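PDB 4OO3: hypothetical protein from Parabacteroides merdae, which is of uncharacterised function but is probably an NAD-dependent oxidoreductase, pairing an NAD-binding Rossmann fold with a putative oxidoreductase C-terminal domain. Local coordinates for residues Glu179-Ile183 with Ser319-Gly323. Numbering follows the deposited sequence.
Sequences EEPAI and SVMKG
The backbone amide N of Lys322 donates a hydrogen bond of 2.8 Å to the carbonyl O of Ala182, with an angle of 149° at the hydrogen. Lys322 also reaches along the loop with its side chain (chi1 m, chi2 t, chi3 m, chi4 t). NZ of Lys322 forms a salt bridge with OE1 of Glu180 at 3.3 Å, which is weak as a hydrogen bond. NZ of Lys322 also makes a weak hydrogen bond, 3.4 Å long, to the carbonyl O of Pro181. The chain leads from the loop after helix 167-170 into strand 183-190, with Pro181 polyproline-like (phi/psi -59/147) and Ala182 turned (-84/-20). Ile183 then adopts beta geometry (-130/130), as do residues 319-322. Ile183 and Met321 form an antiparallel non-hydrogen-bonded pair, CA to CA 4.5 Å. The CA atoms of the pair also make CA-H...O contacts: Met321 CA to Ala182 O at 3.4 Å, and Ile183 CA to Val320 O at 3.3 Å. Both side chains of the pair lie on one face of the sheet, where Ile183 CG1 (chi1 m) meets CB of Met321 (chi1 p), a selenomethionine, at 4.2 Å. Helix 220-231 packs on this face through Ala231, which touches both residues. Val320 continues the pairing with a backbone hydrogen bond to Val184. The contact marks the start of strand 183-190 against the end of strand 316-322, an antiparallel pairing of neighbouring strands in the large mixed sheet of the putative oxidoreductase C-terminal domain.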
loop_
_atom_site.group_PDB
_atom_site.type_symbol
_atom_site.label_atom_id
_atom_site.label_comp_id
_atom_site.label_asym_id
_atom_site.label_seq_id
_atom_site.Cartn_x
_atom_site.Cartn_y
_atom_site.Cartn_z
ATOM N N GLU A 179 -0.438 -8.301 -25.144
ATOM C CA GLU A 179 0.498 -9.403 -25.371
ATOM C C GLU A 179 1.883 -9.087 -24.794
ATOM O O GLU A 179 2.564 -9.976 -24.286
ATOM C CB GLU A 179 0.602 -9.731 -26.867
ATOM C CG GLU A 179 -0.739 -9.849 -27.596
ATOM C CD GLU A 179 -1.173 -8.553 -28.274
ATOM O OE1 GLU A 179 -0.482 -8.103 -29.218
ATOM O OE2 GLU A 179 -2.211 -7.984 -27.870
ATOM N N GLU A 180 2.295 -7.824 -24.871
ATOM C CA GLU A 180 3.538 -7.385 -24.229
ATOM C C GLU A 180 3.378 -6.008 -23.557
ATOM O O GLU A 180 3.641 -4.966 -24.165
ATOM C CB GLU A 180 4.691 -7.392 -25.232
ATOM C CG GLU A 180 6.035 -7.646 -24.574
ATOM C CD GLU A 180 7.148 -7.834 -25.581
ATOM O OE1 GLU A 180 7.731 -6.818 -26.021
ATOM O OE2 GLU A 180 7.442 -9.001 -25.921
ATOM N N PRO A 181 2.929 -6.005 -22.295
ATOM C CA PRO A 181 2.707 -4.762 -21.556
ATOM C C PRO A 181 3.958 -3.905 -21.434
ATOM O O PRO A 181 5.060 -4.435 -21.357
ATOM C CB PRO A 181 2.275 -5.249 -20.177
ATOM C CG PRO A 181 1.676 -6.589 -20.421
ATOM C CD PRO A 181 2.483 -7.184 -21.533
ATOM N N ALA A 182 3.767 -2.588 -21.420
ATOM C CA ALA A 182 4.866 -1.628 -21.294
ATOM C C ALA A 182 5.248 -1.401 -19.833
ATOM O O ALA A 182 6.336 -0.914 -19.541
ATOM C CB ALA A 182 4.491 -0.304 -21.950
ATOM N N ILE A 183 4.337 -1.730 -18.921
ATOM C CA ILE A 183 4.601 -1.620 -17.495
ATOM C C ILE A 183 4.194 -2.948 -16.871
ATOM O O ILE A 183 3.113 -3.461 -17.153
ATOM C CB ILE A 183 3.855 -0.423 -16.857
ATOM C CG1 ILE A 183 4.249 0.883 -17.561
ATOM C CG2 ILE A 183 4.177 -0.324 -15.375
ATOM C CD1 ILE A 183 3.512 2.115 -17.075
ATOM N N SER A 319 9.994 -5.634 -11.736
ATOM C CA SER A 319 9.199 -4.702 -12.521
ATOM C C SER A 319 9.971 -4.130 -13.696
ATOM O O SER A 319 11.207 -4.030 -13.668
ATOM C CB SER A 319 8.681 -3.561 -11.647
ATOM O OG SER A 319 9.738 -2.738 -11.192
ATOM N N VAL A 320 9.221 -3.755 -14.727
ATOM C CA VAL A 320 9.773 -3.089 -15.897
ATOM C C VAL A 320 8.851 -1.945 -16.276
ATOM O O VAL A 320 7.629 -2.081 -16.208
ATOM C CB VAL A 320 9.850 -4.028 -17.114
ATOM C CG1 VAL A 320 10.739 -3.425 -18.192
ATOM C CG2 VAL A 320 10.361 -5.395 -16.707
HETATM N N MSE A 321 9.436 -0.823 -16.674
HETATM C CA MSE A 321 8.672 0.228 -17.346
HETATM C C MSE A 321 9.469 0.590 -18.568
HETATM O O MSE A 321 10.636 0.969 -18.480
HETATM C CB MSE A 321 8.281 1.400 -16.443
HETATM C CG MSE A 321 9.384 2.035 -15.619
HETATM SE SE MSE A 321 8.572 3.438 -14.480
HETATM C CE MSE A 321 8.133 4.746 -15.877
ATOM N N LYS A 322 8.830 0.441 -19.725
ATOM C CA LYS A 322 9.521 0.476 -21.003
ATOM C C LYS A 322 9.382 1.837 -21.652
ATOM O O LYS A 322 8.276 2.290 -21.924
ATOM C CB LYS A 322 8.980 -0.624 -21.924
ATOM C CG LYS A 322 9.193 -2.022 -21.359
ATOM C CD LYS A 322 9.203 -3.094 -22.433
ATOM C CE LYS A 322 7.831 -3.250 -23.054
ATOM N NZ LYS A 322 7.597 -4.617 -23.599
ATOM N N GLY A 323 10.519 2.495 -21.863
ATOM C CA GLY A 323 10.566 3.777 -22.562
ATOM C C GLY A 323 11.168 3.576 -23.935
ATOM O O GLY A 323 11.816 2.559 -24.184
#